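Dihydrolipoyl dehydrogenase (Elizabethkingia anophelis NUHP1, PDB 6UZI) probably catalyses the NAD+-dependent oxidation of dihydrolipoyl groups on carrier proteins, using bound FAD and a redox-active disulfide. Local coordinates at residues Val358-Pro363 against Arg425-Ile430; Tyr352-Gly357 against Ala366-Thr371; Thr384-Met389 against Asp402-Ile407. One frame throughout, in Å; residues are numbered along the deposited sequence.

All three contacts belong to the C-terminal dimerisation domain and reach one antiparallel sheet. Contact 1 and contact 2, with centres about 13 Å apart, share the hairpin of strands 357-359 and 364-369; A366 CB of contact 2 packs 3.6 Å from I430 CB of contact 1. Contact 3 closes the far edge of the sheet, its centre about 14 Å from that of contact 1 and 16 Å from that of contact 2; it meets contact 1 where I405 CD1 lies 4.0 Å from M429 CE. Contact 1 reaches the flavin through Y360, whereas at contact 3 the F387 side chain lies about 8 Å from a bound zinc ion.

Contact 1. Residues Val358-Pro363 against Arg425-Ile430. With FAD (flavin-adenine dinucleotide), chain E.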
loop_
_atom_site.group_PDB
_atom_site.type_symbol
_atom_site.label_atom_id
_atom_site.label_comp_id
_atom_site.label_asym_id
_atom_site.label_seq_id
_atom_site.Cartn_x
_atom_site.Cartn_y
_atom_site.Cartn_z
ATOM N N VAL A 358 -6.329 -5.754 -10.738
ATOM C CA VAL A 358 -5.637 -6.270 -9.563
ATOM C C VAL A 358 -5.956 -7.751 -9.383
ATOM O O VAL A 358 -7.096 -8.189 -9.576
ATOM C CB VAL A 358 -5.999 -5.472 -8.292
ATOM C CG1 VAL A 358 -5.337 -6.077 -7.072
ATOM C CG2 VAL A 358 -5.558 -4.026 -8.435
ATOM N N VAL A 359 -4.930 -8.524 -9.033
ATOM C CA VAL A 359 -5.065 -9.903 -8.580
ATOM C C VAL A 359 -4.690 -9.929 -7.106
ATOM O O VAL A 359 -3.601 -9.482 -6.728
ATOM C CB VAL A 359 -4.181 -10.858 -9.389
ATOM C CG1 VAL A 359 -4.464 -12.293 -8.979
ATOM C CG2 VAL A 359 -4.413 -10.661 -10.885
ATOM N N TYR A 360 -5.592 -10.433 -6.265
ATOM C CA TYR A 360 -5.413 -10.315 -4.824
ATOM C C TYR A 360 -4.735 -11.526 -4.196
ATOM O O TYR A 360 -4.979 -11.827 -3.022
ATOM C CB TYR A 360 -6.759 -10.035 -4.159
ATOM C CG TYR A 360 -7.289 -8.656 -4.479
ATOM C CD1 TYR A 360 -7.105 -7.598 -3.597
ATOM C CD2 TYR A 360 -7.947 -8.405 -5.674
ATOM C CE1 TYR A 360 -7.589 -6.340 -3.885
ATOM C CE2 TYR A 360 -8.429 -7.150 -5.972
ATOM C CZ TYR A 360 -8.250 -6.120 -5.075
ATOM O OH TYR A 360 -8.732 -4.862 -5.376
ATOM N N THR A 361 -3.829 -12.182 -4.915
ATOM C CA THR A 361 -2.970 -13.182 -4.300
ATOM C C THR A 361 -1.925 -12.486 -3.423
ATOM O O THR A 361 -1.939 -11.267 -3.242
ATOM C CB THR A 361 -2.311 -14.044 -5.373
ATOM O OG1 THR A 361 -1.647 -13.203 -6.322
ATOM C CG2 THR A 361 -3.336 -14.856 -6.094
ATOM N N TRP A 362 -1.016 -13.268 -2.856
ATOM C CA TRP A 362 0.114 -12.725 -2.102
ATOM C C TRP A 362 1.410 -13.340 -2.613
ATOM O O TRP A 362 1.661 -14.539 -2.368
ATOM C CB TRP A 362 -0.037 -12.953 -0.601
ATOM C CG TRP A 362 0.926 -12.116 0.203
ATOM C CD1 TRP A 362 2.023 -12.559 0.885
ATOM C CD2 TRP A 362 0.887 -10.695 0.386
ATOM N NE1 TRP A 362 2.662 -11.507 1.489
ATOM C CE2 TRP A 362 1.989 -10.350 1.197
ATOM C CE3 TRP A 362 0.026 -9.681 -0.050
ATOM C CZ2 TRP A 362 2.253 -9.036 1.582
ATOM C CZ3 TRP A 362 0.289 -8.376 0.332
ATOM C CH2 TRP A 362 1.397 -8.065 1.141
ATOM N N PRO A 363 2.280 -12.565 -3.282
ATOM C CA PRO A 363 2.190 -11.112 -3.497
ATOM C C PRO A 363 1.019 -10.681 -4.366
ATOM O O PRO A 363 0.522 -11.462 -5.174
ATOM C CB PRO A 363 3.509 -10.787 -4.201
ATOM C CG PRO A 363 3.849 -12.038 -4.918
ATOM C CD PRO A 363 3.442 -13.138 -3.980
ATOM N N ARG A 425 1.723 -5.427 -1.329
ATOM C CA ARG A 425 0.878 -4.234 -1.369
ATOM C C ARG A 425 0.709 -3.665 -2.779
ATOM O O ARG A 425 0.407 -2.475 -2.939
ATOM C CB ARG A 425 1.411 -3.142 -0.434
ATOM C CG ARG A 425 1.575 -3.569 0.995
ATOM C CD ARG A 425 2.045 -2.405 1.853
ATOM N NE ARG A 425 2.055 -2.761 3.267
ATOM C CZ ARG A 425 2.149 -1.881 4.255
ATOM N NH1 ARG A 425 2.219 -0.584 3.980
ATOM N NH2 ARG A 425 2.136 -2.297 5.519
ATOM N N ALA A 426 0.893 -4.483 -3.816
ATOM C CA ALA A 426 0.751 -3.973 -5.177
ATOM C C ALA A 426 -0.658 -3.472 -5.446
ATOM O O ALA A 426 -0.851 -2.584 -6.284
ATOM C CB ALA A 426 1.134 -5.045 -6.194
ATOM N N ALA A 427 -1.657 -4.041 -4.766
ATOM C CA ALA A 427 -3.031 -3.611 -4.994
ATOM C C ALA A 427 -3.215 -2.130 -4.681
ATOM O O ALA A 427 -4.085 -1.478 -5.263
ATOM C CB ALA A 427 -3.995 -4.462 -4.166
ATOM N N ASP A 428 -2.404 -1.575 -3.784
ATOM C CA ASP A 428 -2.475 -0.155 -3.480
ATOM C C ASP A 428 -1.319 0.649 -4.056
ATOM O O ASP A 428 -1.480 1.847 -4.287
ATOM C CB ASP A 428 -2.546 0.061 -1.961
ATOM C CG ASP A 428 -3.794 -0.549 -1.352
ATOM O OD1 ASP A 428 -3.703 -1.640 -0.751
ATOM O OD2 ASP A 428 -4.876 0.054 -1.483
ATOM N N MET A 429 -0.177 0.021 -4.330
ATOM C CA MET A 429 0.902 0.746 -4.986
ATOM C C MET A 429 0.498 1.174 -6.390
ATOM O O MET A 429 0.987 2.190 -6.900
ATOM C CB MET A 429 2.158 -0.115 -5.051
ATOM C CG MET A 429 2.850 -0.318 -3.734
ATOM S SD MET A 429 4.515 -0.927 -4.009
ATOM C CE MET A 429 4.209 -2.493 -4.817
ATOM N N ILE A 430 -0.391 0.410 -7.026
ATOM C CA ILE A 430 -0.764 0.669 -8.408
ATOM C C ILE A 430 -1.391 2.045 -8.568
ATOM O O ILE A 430 -1.341 2.623 -9.660
ATOM C CB ILE A 430 -1.701 -0.454 -8.904
ATOM C CG1 ILE A 430 -1.806 -0.432 -10.424
ATOM C CG2 ILE A 430 -3.085 -0.331 -8.280
ATOM C CD1 ILE A 430 -0.493 -0.648 -11.101
HETATM P PA FAD E . -23.119 -7.200 -10.492
HETATM O O1A FAD E . -22.243 -6.969 -9.318
HETATM O O2A FAD E . -22.661 -8.477 -11.204
HETATM O O5B FAD E . -24.601 -7.483 -9.973
HETATM C C5B FAD E . -25.685 -6.862 -10.684
HETATM C C4B FAD E . -26.951 -7.109 -9.907
HETATM O O4B FAD E . -28.082 -7.079 -10.795
HETATM C C3B FAD E . -27.032 -8.444 -9.149
HETATM O O3B FAD E . -27.106 -8.177 -7.755
HETATM C C2B FAD E . -28.346 -9.078 -9.642
HETATM O O2B FAD E . -29.075 -9.709 -8.594
HETATM C C1B FAD E . -29.088 -7.875 -10.217
HETATM N N9A FAD E . -30.049 -8.185 -11.264
HETATM C C8A FAD E . -29.806 -8.851 -12.439
HETATM N N7A FAD E . -30.846 -8.938 -13.230
HETATM C C5A FAD E . -31.853 -8.285 -12.527
HETATM C C6A FAD E . -33.201 -8.026 -12.823
HETATM N N6A FAD E . -33.790 -8.367 -13.973
HETATM N N1A FAD E . -33.931 -7.364 -11.898
HETATM C C2A FAD E . -33.337 -6.990 -10.759
HETATM N N3A FAD E . -32.071 -7.171 -10.373
HETATM C C4A FAD E . -31.372 -7.829 -11.309
HETATM N N1 FAD E . -13.888 -7.399 -9.356
HETATM C C2 FAD E . -12.943 -6.528 -8.924
HETATM O O2 FAD E . -12.850 -5.398 -9.401
HETATM N N3 FAD E . -12.072 -6.903 -7.916
HETATM C C4 FAD E . -12.059 -8.124 -7.267
HETATM O O4 FAD E . -11.244 -8.347 -6.373
HETATM C C4X FAD E . -13.067 -9.039 -7.728
HETATM N N5 FAD E . -13.152 -10.203 -7.150
HETATM C C5X FAD E . -14.167 -11.054 -7.563
HETATM C C6 FAD E . -14.312 -12.280 -6.917
HETATM C C7 FAD E . -15.351 -13.144 -7.244
HETATM C C7M FAD E . -15.484 -14.452 -6.508
HETATM C C8 FAD E . -16.268 -12.778 -8.245
HETATM C C8M FAD E . -17.443 -13.660 -8.580
HETATM C C9 FAD E . -16.113 -11.565 -8.908
HETATM C C9A FAD E . -15.078 -10.700 -8.574
HETATM N N10 FAD E . -14.934 -9.440 -9.184
HETATM C C10 FAD E . -13.943 -8.586 -8.780
HETATM C "C1'" FAD E . -15.861 -9.007 -10.235
HETATM C "C2'" FAD E . -16.954 -8.091 -9.699
HETATM O "O2'" FAD E . -17.870 -8.817 -8.876
HETATM C "C3'" FAD E . -17.701 -7.390 -10.835
HETATM O "O3'" FAD E . -16.772 -6.910 -11.796
HETATM C "C4'" FAD E . -18.564 -6.228 -10.345
HETATM O "O4'" FAD E . -19.408 -6.711 -9.298
HETATM C "C5'" FAD E . -19.372 -5.577 -11.447
HETATM O "O5'" FAD E . -20.716 -5.499 -10.937
HETATM P P FAD E . -21.965 -4.783 -11.696
HETATM O O1P FAD E . -22.500 -3.567 -11.032
HETATM O O2P FAD E . -21.736 -4.560 -13.177
HETATM O O3P FAD E . -22.986 -6.005 -11.546
#
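V358 and A427 bring their CA atoms to 5.9 Å, the point where strand 357-359 passes the first turn of helix 426-438. The methyl carbons carry the contact. V358 CG1, anti to the backbone N (chi1 176°), meets A427 CB at 3.6 Å, and CG2 approaches I430 CG2 more loosely, at 4.4 Å. CG1 also lies over one face of the Y360 ring, displaced toward its rim, and thus touches both the ring and the helix methyl. The ring bridges two partners: CE1 touches A427 CB at 4.1 Å, while CE2 on the other flank comes within 3.1 Å of the flavin carbonyl oxygen O4 of FAD.

Farther along the loop, W362 comes to the start of the helix with the benzo part of its indole, CH2 lying 3.6 Å from R425 N. R425 holds the N-cap position, and its carbonyl oxygen receives the amides of both D428 and M429. The turn leading out of the strand is internally tied, since T361 OG1 donates to P363 O at 3.0 Å across the cis peptide between W362 and P363.

Polar groups find partners beyond the two segments. Y360 OH is hydrogen-bonded to P454 O of the second subunit, its ring makes a cation-pi contact with K59, and W362 NE1 is bonded to D400 OD1. R425 forms salt bridges with D428 and E364 of the second subunit.

Some 207 Å² is buried between the segments; apolar side-chain pairs join V358 and Y360 to the helix, and W362 adds a ring contact to the R425 backbone N. The chemistry implies a division of labour: methyl groups and ring carbons make the seam, while the phenol and guanidinium ends are committed to the dimer interface. The same Y360 ring that touches the helix at A427 also borders the flavin, linking helix, subunit contact and cofactor pocket.

Contact 2. Residues Tyr352-Gly357 against Ala366-Thr371; sequences YNLIPG and AGVGKT
G357 and G367 form an antiparallel hydrogen-bonded pair in the beta hairpin at the edge of the dimerisation-domain sheet. Two bonds join them: G357 N donates to G367 O at 2.9 Å, with an angle at the hydrogen of 168°, and G367 N returns a bond to G357 O at 3.0 Å. Short CA-H...O contacts flank the pair, from P356 CA to G367 O and from A366 CA to G357 O.

Upstream, the loop leaves strand geometry but stays alongside its partner. G369 N makes a weak bond to N353 O at 3.3 Å, bent to 127°. Between these ties lies V368: its CG2, anti to the backbone N, rests against L354 C and CA, each at 3.8 Å, and V368 CB faces P356 CB at 4.3 Å. At the outer end the N353 and K370 side chains cross at about a right angle, N353 OD1 lying 3.3 Å from K370 CE; the methylene chain, rather than the ammonium group, makes the closest approach.

On its other side, strand 364-369 is hydrogen-bonded to strand 416-423. Helix 426-438 covers A366 and V368 through I430 and A433, and receives L354 against M437. I355 packs on helix 329-343, where H330 NE2 is bonded to P356 O, and both I355 and P356 touch S450 of the second subunit.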
loop_
_atom_site.group_PDB
_atom_site.type_symbol
_atom_site.label_atom_id
_atom_site.label_comp_id
_atom_site.label_asym_id
_atom_site.label_seq_id
_atom_site.Cartn_x
_atom_site.Cartn_y
_atom_site.Cartn_z
ATOM N N TYR A 352 -10.285 4.241 -20.502
ATOM C CA TYR A 352 -10.255 2.813 -20.208
ATOM C C TYR A 352 -8.832 2.263 -20.168
ATOM O O TYR A 352 -8.592 1.240 -19.514
ATOM C CB TYR A 352 -11.106 2.068 -21.243
ATOM C CG TYR A 352 -12.600 2.258 -21.051
ATOM C CD1 TYR A 352 -13.322 1.450 -20.175
ATOM C CD2 TYR A 352 -13.279 3.278 -21.706
ATOM C CE1 TYR A 352 -14.690 1.628 -19.989
ATOM C CE2 TYR A 352 -14.640 3.472 -21.522
ATOM C CZ TYR A 352 -15.341 2.643 -20.665
ATOM O OH TYR A 352 -16.692 2.840 -20.482
ATOM N N ASN A 353 -7.872 2.950 -20.794
ATOM C CA ASN A 353 -6.485 2.519 -20.705
ATOM C C ASN A 353 -5.918 2.716 -19.304
ATOM O O ASN A 353 -4.925 2.067 -18.956
ATOM C CB ASN A 353 -5.633 3.270 -21.726
ATOM C CG ASN A 353 -4.277 2.622 -21.947
ATOM O OD1 ASN A 353 -4.178 1.402 -22.072
ATOM N ND2 ASN A 353 -3.225 3.434 -21.987
ATOM N N LEU A 354 -6.545 3.567 -18.484
ATOM C CA LEU A 354 -6.047 3.895 -17.153
ATOM C C LEU A 354 -6.899 3.292 -16.047
ATOM O O LEU A 354 -6.892 3.799 -14.922
ATOM C CB LEU A 354 -5.949 5.407 -16.973
ATOM C CG LEU A 354 -4.989 6.085 -17.949
ATOM C CD1 LEU A 354 -4.787 7.532 -17.576
ATOM C CD2 LEU A 354 -3.655 5.345 -17.995
ATOM N N ILE A 355 -7.625 2.221 -16.344
ATOM C CA ILE A 355 -8.361 1.461 -15.338
ATOM C C ILE A 355 -7.467 0.313 -14.880
ATOM O O ILE A 355 -7.150 -0.570 -15.693
ATOM C CB ILE A 355 -9.685 0.926 -15.896
ATOM C CG1 ILE A 355 -10.588 2.088 -16.300
ATOM C CG2 ILE A 355 -10.375 0.028 -14.872
ATOM C CD1 ILE A 355 -11.862 1.665 -16.962
ATOM N N PRO A 356 -7.049 0.275 -13.624
ATOM C CA PRO A 356 -6.122 -0.777 -13.192
ATOM C C PRO A 356 -6.820 -2.113 -12.995
ATOM O O PRO A 356 -8.022 -2.189 -12.734
ATOM C CB PRO A 356 -5.587 -0.243 -11.859
ATOM C CG PRO A 356 -6.762 0.562 -11.312
ATOM C CD PRO A 356 -7.406 1.198 -12.527
ATOM N N GLY A 357 -6.042 -3.180 -13.144
ATOM C CA GLY A 357 -6.520 -4.512 -12.831
ATOM C C GLY A 357 -5.685 -5.134 -11.729
ATOM O O GLY A 357 -4.455 -5.048 -11.764
ATOM N N ALA A 366 -0.808 -6.223 -9.951
ATOM C CA ALA A 366 -1.575 -5.090 -10.436
ATOM C C ALA A 366 -0.930 -4.567 -11.705
ATOM O O ALA A 366 0.297 -4.559 -11.824
ATOM C CB ALA A 366 -1.660 -3.985 -9.385
ATOM N N GLY A 367 -1.758 -4.150 -12.650
ATOM C CA GLY A 367 -1.260 -3.560 -13.877
ATOM C C GLY A 367 -2.165 -2.441 -14.338
ATOM O O GLY A 367 -3.375 -2.447 -14.094
ATOM N N VAL A 368 -1.556 -1.461 -15.008
ATOM C CA VAL A 368 -2.298 -0.377 -15.637
ATOM C C VAL A 368 -1.551 0.019 -16.900
ATOM O O VAL A 368 -0.325 -0.106 -16.982
ATOM C CB VAL A 368 -2.504 0.832 -14.690
ATOM C CG1 VAL A 368 -1.200 1.540 -14.403
ATOM C CG2 VAL A 368 -3.536 1.795 -15.259
ATOM N N GLY A 369 -2.305 0.455 -17.904
ATOM C CA GLY A 369 -1.727 0.889 -19.159
ATOM C C GLY A 369 -1.581 -0.249 -20.152
ATOM O O GLY A 369 -2.265 -1.277 -20.094
ATOM N N LYS A 370 -0.649 -0.055 -21.081
ATOM C CA LYS A 370 -0.384 -1.041 -22.112
ATOM C C LYS A 370 0.537 -2.143 -21.598
ATOM O O LYS A 370 1.408 -1.915 -20.753
ATOM C CB LYS A 370 0.234 -0.371 -23.340
ATOM C CG LYS A 370 -0.660 0.683 -23.978
ATOM C CD LYS A 370 -1.981 0.084 -24.465
ATOM C CE LYS A 370 -2.852 1.141 -25.129
ATOM N NZ LYS A 370 -4.046 0.571 -25.824
ATOM N N THR A 371 0.311 -3.359 -22.090
ATOM C CA THR A 371 1.268 -4.423 -21.849
ATOM C C THR A 371 2.375 -4.351 -22.893
ATOM O O THR A 371 2.247 -3.683 -23.925
ATOM C CB THR A 371 0.606 -5.801 -21.907
ATOM O OG1 THR A 371 0.177 -6.081 -23.249
ATOM C CG2 THR A 371 -0.585 -5.865 -20.963
#

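Contact 3. Residues Thr384-Met389 against Asp402-Ile407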
loop_
_atom_site.group_PDB
_atom_site.type_symbol
_atom_site.label_atom_id
_atom_site.label_comp_id
_atom_site.label_asym_id
_atom_site.label_seq_id
_atom_site.Cartn_x
_atom_site.Cartn_y
_atom_site.Cartn_z
ATOM N N THR A 384 12.193 -0.441 -21.353
ATOM C CA THR A 384 11.772 -1.221 -20.196
ATOM C C THR A 384 12.644 -0.881 -18.994
ATOM O O THR A 384 13.872 -0.824 -19.107
ATOM C CB THR A 384 11.843 -2.724 -20.479
ATOM O OG1 THR A 384 10.968 -3.053 -21.564
ATOM C CG2 THR A 384 11.447 -3.518 -19.250
ATOM N N GLY A 385 12.006 -0.637 -17.854
ATOM C CA GLY A 385 12.698 -0.539 -16.585
ATOM C C GLY A 385 12.139 -1.584 -15.639
ATOM O O GLY A 385 10.955 -1.916 -15.693
ATOM N N SER A 386 13.001 -2.119 -14.779
ATOM C CA SER A 386 12.603 -3.262 -13.963
ATOM C C SER A 386 13.456 -3.316 -12.704
ATOM O O SER A 386 14.685 -3.379 -12.793
ATOM C CB SER A 386 12.740 -4.546 -14.777
ATOM O OG SER A 386 12.117 -5.636 -14.127
ATOM N N PHE A 387 12.815 -3.289 -11.535
ATOM C CA PHE A 387 13.520 -3.395 -10.262
ATOM C C PHE A 387 12.921 -4.508 -9.412
ATOM O O PHE A 387 11.697 -4.615 -9.304
ATOM C CB PHE A 387 13.467 -2.073 -9.492
ATOM C CG PHE A 387 14.289 -2.069 -8.241
ATOM C CD1 PHE A 387 15.655 -1.814 -8.292
ATOM C CD2 PHE A 387 13.701 -2.308 -7.012
ATOM C CE1 PHE A 387 16.421 -1.802 -7.141
ATOM C CE2 PHE A 387 14.461 -2.298 -5.858
ATOM C CZ PHE A 387 15.828 -2.043 -5.925
ATOM N N PRO A 388 13.752 -5.342 -8.786
ATOM C CA PRO A 388 13.223 -6.479 -8.017
ATOM C C PRO A 388 12.812 -6.117 -6.593
ATOM O O PRO A 388 13.456 -5.312 -5.917
ATOM C CB PRO A 388 14.399 -7.462 -8.017
ATOM C CG PRO A 388 15.613 -6.570 -8.060
ATOM C CD PRO A 388 15.225 -5.372 -8.895
ATOM N N MET A 389 11.732 -6.759 -6.126
ATOM C CA MET A 389 11.208 -6.468 -4.793
ATOM C C MET A 389 12.143 -6.944 -3.691
ATOM O O MET A 389 12.167 -6.355 -2.604
ATOM C CB MET A 389 9.832 -7.108 -4.605
ATOM C CG MET A 389 8.734 -6.545 -5.486
ATOM S SD MET A 389 8.370 -4.825 -5.122
ATOM C CE MET A 389 7.682 -4.955 -3.477
ATOM N N ASP A 402 8.974 -11.406 -2.689
ATOM C CA ASP A 402 8.725 -11.854 -4.054
ATOM C C ASP A 402 8.263 -10.710 -4.941
ATOM O O ASP A 402 7.521 -9.825 -4.507
ATOM C CB ASP A 402 7.683 -12.972 -4.088
ATOM C CG ASP A 402 8.211 -14.280 -3.529
ATOM O OD1 ASP A 402 9.394 -14.334 -3.121
ATOM O OD2 ASP A 402 7.435 -15.254 -3.495
ATOM N N GLY A 403 8.725 -10.722 -6.182
ATOM C CA GLY A 403 8.124 -9.920 -7.222
ATOM C C GLY A 403 9.074 -8.913 -7.838
ATOM O O GLY A 403 10.272 -8.859 -7.544
ATOM N N VAL A 404 8.494 -8.073 -8.694
ATOM C CA VAL A 404 9.240 -7.120 -9.493
ATOM C C VAL A 404 8.272 -6.017 -9.896
ATOM O O VAL A 404 7.056 -6.231 -9.966
ATOM C CB VAL A 404 9.872 -7.821 -10.724
ATOM C CG1 VAL A 404 8.794 -8.275 -11.698
ATOM C CG2 VAL A 404 10.881 -6.917 -11.417
ATOM N N ILE A 405 8.814 -4.823 -10.133
ATOM C CA ILE A 405 8.085 -3.694 -10.702
ATOM C C ILE A 405 8.639 -3.433 -12.094
ATOM O O ILE A 405 9.860 -3.362 -12.283
ATOM C CB ILE A 405 8.204 -2.438 -9.827
ATOM C CG1 ILE A 405 7.743 -2.742 -8.403
ATOM C CG2 ILE A 405 7.415 -1.293 -10.441
ATOM C CD1 ILE A 405 6.252 -2.844 -8.277
ATOM N N LYS A 406 7.744 -3.297 -13.066
ATOM C CA LYS A 406 8.128 -3.162 -14.462
ATOM C C LYS A 406 7.440 -1.948 -15.062
ATOM O O LYS A 406 6.216 -1.816 -14.974
ATOM C CB LYS A 406 7.779 -4.434 -15.239
ATOM C CG LYS A 406 7.878 -4.313 -16.754
ATOM C CD LYS A 406 7.274 -5.549 -17.425
ATOM C CE LYS A 406 7.685 -5.647 -18.889
ATOM N NZ LYS A 406 7.130 -6.864 -19.528
ATOM N N ILE A 407 8.224 -1.063 -15.666
ATOM C CA ILE A 407 7.718 0.162 -16.266
ATOM C C ILE A 407 8.077 0.164 -17.746
ATOM O O ILE A 407 9.222 -0.125 -18.114
ATOM C CB ILE A 407 8.284 1.411 -15.568
ATOM C CG1 ILE A 407 7.699 1.546 -14.162
ATOM C CG2 ILE A 407 7.992 2.664 -16.397
ATOM C CD1 ILE A 407 8.311 2.682 -13.349
#
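M389 reaches G403 and I405 through its first two torsions. Chi1 of -66° sets CG anti to its own carbonyl carbon, beside the backbone N and 3.4 Å from G403 C. The bend at chi2 (-65°) then brings SD to 3.9 Å from I405 CG1. On the sheet face that carries S386 and V404, the V404 CG2 methyl stands anti to the backbone N and meets both F387 O and S386 OG, each at 3.2 Å.

The backbones form a regular antiparallel ladder, the strand axes running at 167° and 4.7 Å apart. G385 and I407 exchange two bonds, as do F387 and I405; I405 N to F387 O, for instance, measures 3.0 Å. A fifth bond, from M389 N to G403 O at 2.9 Å, carries the pairing one residue past the end of strand 382-388, its donor standing above the carbonyl plane. CA-H...O contacts fill the intervals, among them S386 CA to I405 O. At the backbone angles of G403 a side chain would run into the carbonyl O of D402, which calls for glycine; M389 CG lies against the G403 carbonyl group.

Strand 382-388 is one of the two edge strands of the five-stranded sheet within this chain, while strand 404-410 is bonded on its far side to strand 416-423. Helix 458-469 covers F387, M389 and I405 through A459. Across the sheet, V404 touches helix 223-236, and K406 NZ forms salt bridges with D222, just ahead of that helix, and with E372 of helix 372-377.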